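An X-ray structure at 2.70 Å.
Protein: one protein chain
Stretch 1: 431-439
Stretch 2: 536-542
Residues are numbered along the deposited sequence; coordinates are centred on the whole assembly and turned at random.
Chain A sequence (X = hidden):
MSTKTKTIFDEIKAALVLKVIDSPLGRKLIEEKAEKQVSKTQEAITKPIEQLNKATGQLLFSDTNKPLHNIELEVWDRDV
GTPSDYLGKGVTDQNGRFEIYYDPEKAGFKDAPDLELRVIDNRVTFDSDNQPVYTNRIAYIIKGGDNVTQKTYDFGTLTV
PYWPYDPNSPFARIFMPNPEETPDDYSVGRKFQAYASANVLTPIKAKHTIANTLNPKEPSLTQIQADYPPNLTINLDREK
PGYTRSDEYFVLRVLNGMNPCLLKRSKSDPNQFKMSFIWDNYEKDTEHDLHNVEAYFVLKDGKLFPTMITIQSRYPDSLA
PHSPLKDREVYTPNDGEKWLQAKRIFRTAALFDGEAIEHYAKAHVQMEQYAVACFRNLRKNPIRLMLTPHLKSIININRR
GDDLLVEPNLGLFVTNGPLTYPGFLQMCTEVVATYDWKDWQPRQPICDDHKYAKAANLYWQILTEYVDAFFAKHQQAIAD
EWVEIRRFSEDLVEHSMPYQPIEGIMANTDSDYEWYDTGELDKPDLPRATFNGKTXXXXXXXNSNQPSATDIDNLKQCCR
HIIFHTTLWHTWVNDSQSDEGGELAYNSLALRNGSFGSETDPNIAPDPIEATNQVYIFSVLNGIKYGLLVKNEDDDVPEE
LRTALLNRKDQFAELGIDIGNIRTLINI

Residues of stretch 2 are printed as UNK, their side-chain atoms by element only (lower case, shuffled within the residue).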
# COMPACT_ATOMS: atom_id res chain seq x y z
N VAL A 431 -9.40 12.07 -0.52
CA VAL A 431 -8.41 12.03 -1.61
C VAL A 431 -8.54 10.79 -2.51
O VAL A 431 -8.29 10.88 -3.71
CB VAL A 431 -6.97 12.12 -1.08
CG1 VAL A 431 -6.71 13.52 -0.54
CG2 VAL A 431 -6.71 11.07 -0.02
N VAL A 432 -8.95 9.65 -1.95
CA VAL A 432 -9.03 8.43 -2.76
C VAL A 432 -10.20 8.54 -3.74
O VAL A 432 -10.19 7.93 -4.81
CB VAL A 432 -9.15 7.15 -1.88
CG1 VAL A 432 -9.41 5.92 -2.72
CG2 VAL A 432 -7.88 6.95 -1.05
N ALA A 433 -11.20 9.34 -3.39
CA ALA A 433 -12.32 9.57 -4.30
C ALA A 433 -11.92 10.36 -5.55
O ALA A 433 -12.76 10.59 -6.42
CB ALA A 433 -13.45 10.29 -3.57
N THR A 434 -10.65 10.75 -5.66
CA THR A 434 -10.18 11.53 -6.80
C THR A 434 -9.01 10.89 -7.55
O THR A 434 -8.58 11.41 -8.59
CB THR A 434 -9.74 12.94 -6.37
OG1 THR A 434 -8.44 12.87 -5.75
CG2 THR A 434 -10.73 13.55 -5.39
N TYR A 435 -8.49 9.78 -7.04
CA TYR A 435 -7.29 9.17 -7.62
C TYR A 435 -7.61 8.28 -8.81
O TYR A 435 -8.31 7.28 -8.67
CB TYR A 435 -6.53 8.36 -6.57
CG TYR A 435 -5.85 9.20 -5.50
CD1 TYR A 435 -5.41 10.48 -5.78
CD2 TYR A 435 -5.65 8.70 -4.22
CE1 TYR A 435 -4.79 11.25 -4.81
CE2 TYR A 435 -5.02 9.46 -3.24
CZ TYR A 435 -4.60 10.74 -3.54
OH TYR A 435 -3.99 11.51 -2.58
N ASP A 436 -7.10 8.65 -9.98
CA ASP A 436 -7.26 7.84 -11.18
C ASP A 436 -5.92 7.68 -11.91
O ASP A 436 -4.97 8.42 -11.64
CB ASP A 436 -8.31 8.47 -12.11
CG ASP A 436 -8.55 7.64 -13.36
OD1 ASP A 436 -8.99 6.48 -13.24
OD2 ASP A 436 -8.29 8.15 -14.48
N TRP A 437 -5.85 6.72 -12.82
CA TRP A 437 -4.61 6.41 -13.53
C TRP A 437 -4.39 7.26 -14.79
O TRP A 437 -3.25 7.42 -15.23
CB TRP A 437 -4.60 4.93 -13.93
CG TRP A 437 -5.83 4.51 -14.67
CD1 TRP A 437 -6.96 3.97 -14.13
CD2 TRP A 437 -6.07 4.60 -16.08
NE1 TRP A 437 -7.88 3.71 -15.11
CE2 TRP A 437 -7.36 4.09 -16.32
CE3 TRP A 437 -5.31 5.05 -17.16
CZ2 TRP A 437 -7.92 4.03 -17.60
CZ3 TRP A 437 -5.87 5.00 -18.43
CH2 TRP A 437 -7.15 4.49 -18.64
N LYS A 438 -5.46 7.80 -15.36
CA LYS A 438 -5.38 8.42 -16.68
C LYS A 438 -4.66 9.76 -16.69
O LYS A 438 -4.87 10.60 -15.82
CB LYS A 438 -6.79 8.59 -17.27
CG LYS A 438 -6.77 8.71 -18.79
CD LYS A 438 -8.17 8.74 -19.38
CE LYS A 438 -8.13 8.60 -20.89
NZ LYS A 438 -9.49 8.69 -21.49
N ASP A 439 -3.80 9.93 -17.70
CA ASP A 439 -3.02 11.15 -17.91
C ASP A 439 -2.16 11.55 -16.71
O ASP A 439 -1.68 12.68 -16.62
CB ASP A 439 -3.95 12.31 -18.29
CG ASP A 439 -4.33 12.31 -19.77
OD1 ASP A 439 -4.16 11.27 -20.43
OD2 ASP A 439 -4.80 13.36 -20.26
N UNK A 536 -17.96 7.14 -11.33
CA UNK A 536 -16.91 6.42 -10.63
C UNK A 536 -15.53 7.06 -10.81
O UNK A 536 -15.23 7.63 -11.86
c UNK A 536 -16.88 4.96 -11.09
c UNK A 536 -18.87 4.45 -9.61
c UNK A 536 -18.02 3.85 -8.49
n UNK A 536 -17.87 2.37 -8.62
c UNK A 536 -18.23 4.26 -10.98
N UNK A 537 -14.70 6.97 -9.77
CA UNK A 537 -13.41 7.64 -9.76
C UNK A 537 -12.42 7.02 -10.75
O UNK A 537 -11.68 7.74 -11.42
c UNK A 537 -11.43 8.33 -8.33
c UNK A 537 -12.79 7.65 -8.33
c UNK A 537 -12.68 6.25 -7.77
N UNK A 538 -12.41 5.70 -10.88
CA UNK A 538 -11.50 5.05 -11.82
C UNK A 538 -12.10 5.01 -13.23
O UNK A 538 -13.21 4.53 -13.44
c UNK A 538 -11.13 3.61 -11.39
c UNK A 538 -10.21 2.98 -12.42
c UNK A 538 -9.18 4.44 -10.00
c UNK A 538 -10.43 3.62 -10.03
N UNK A 539 -11.34 5.52 -14.20
CA UNK A 539 -11.74 5.48 -15.59
C UNK A 539 -11.48 4.11 -16.21
O UNK A 539 -10.48 3.46 -15.88
c UNK A 539 -10.62 9.03 -16.74
n UNK A 539 -9.34 10.55 -14.74
c UNK A 539 -11.01 6.57 -16.38
n UNK A 539 -10.98 10.39 -16.35
n UNK A 539 -10.76 12.32 -15.13
c UNK A 539 -11.35 7.98 -15.91
c UNK A 539 -10.36 11.08 -15.41
N UNK A 540 -12.38 3.65 -17.10
CA UNK A 540 -12.22 2.35 -17.75
C UNK A 540 -11.06 2.29 -18.75
O UNK A 540 -10.88 3.21 -19.55
c UNK A 540 -13.61 4.33 -17.53
c UNK A 540 -13.56 2.16 -18.47
c UNK A 540 -14.04 3.54 -18.72
N UNK A 541 -10.30 1.21 -18.69
CA UNK A 541 -9.19 0.96 -19.62
C UNK A 541 -9.74 0.56 -20.98
O UNK A 541 -9.26 1.00 -22.02
c UNK A 541 -7.22 -0.54 -20.14
c UNK A 541 -8.25 -0.14 -19.09
c UNK A 541 -7.57 0.32 -17.79
c UNK A 541 -6.89 -0.80 -17.03
N UNK A 542 -10.78 -0.27 -20.96
CA UNK A 542 -11.38 -0.75 -22.19
C UNK A 542 -12.83 -1.17 -21.97
O UNK A 542 -13.25 -1.43 -20.85
o UNK A 542 -11.11 -2.29 -24.05
c UNK A 542 -10.65 -3.12 -21.83
c UNK A 542 -10.58 -1.93 -22.77

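Position 536 carries four carbons in a row ending in a nitrogen, unbranched and without a ring. Its side chain is out of contact with stretch 1, so the chain of atoms alone identifies it: lysine, K536. All four chi angles lie in the m well, and the terminal nitrogen is hydrogen-bonded elsewhere in the structure.

Position 537 has three side-chain carbons, one bearing the other two. Its CA-to-CB bond points toward stretch 1, and one of the outer carbons lies near several backbone atoms of the turn from V432 to Y435. Branching at CB with no oxygen means valine, V537. CG2 is 3.2 Å from A433 O, 3.3 Å from Y435 O and 3.6 Å from T434 C, so this methyl packs against main chain rather than side chains.

Position 538 has four carbons, forked at the first, with one arm two carbons long; the end of the longer arm lies near Y435 O and the short arm near the W437 indole. This is isoleucine, I538. The longer arm brings CD1 to 3.3 Å from Y435 O, while CG2 lies 3.8 Å from W437 CD1, at the edge of the indole and near its plane.

Position 539 shows three carbons, a nitrogen, then a carbon carrying two more nitrogens, and one terminal nitrogen lies near the D436 carboxylate. That planar end is a guanidinium, and the residue is arginine, R539. Its NH1 lies 2.6 Å from D436 OD2, a hydrogen bond within a salt bridge, with the carboxylate oxygen at the guanidinium edge. Beside it, K438 CD and R539 CD approach to 3.6 Å.

Position 540 has three carbons closing a ring onto the backbone nitrogen, and its backbone O lies near W437 CZ2. The ring defines proline, P540. The CA-to-CB bond points away; contact comes through the backbone, P540 O lying 3.6 Å from W437 CZ2.

Position 541 again has four carbons, forked at the first with one two-carbon arm, and a carbon of the side chain lies near W437 CZ2: isoleucine, I541. Its CG1 is 3.7 Å from W437 CZ2, an apolar contact.

Position 542 has one carbon carrying an oxygen and a carbon. Its CA-to-CB bond points away, and its side chain makes no contact with stretch 1; the atoms give threonine, T542.

The contact centres on D436, whose carboxylate holds both backbone and side chain of R539: R539 N donates to D436 OD1 at 2.7 Å and 168°, while OD2 takes the salt bridge. K438 N also donates to D436 OD2, at 3.0 Å, which helps fix the acid locally. W437 NE1 donates to R539 O at 2.7 Å and 134°, so the main chain of R539 is gripped at N and O. V537 packs against the turn, and I538 and I541 add apolar contacts to the indole. Together the stretches bury 464 Å², both sides summed.

Stretch 2, residues 536-542: KVIRPIT
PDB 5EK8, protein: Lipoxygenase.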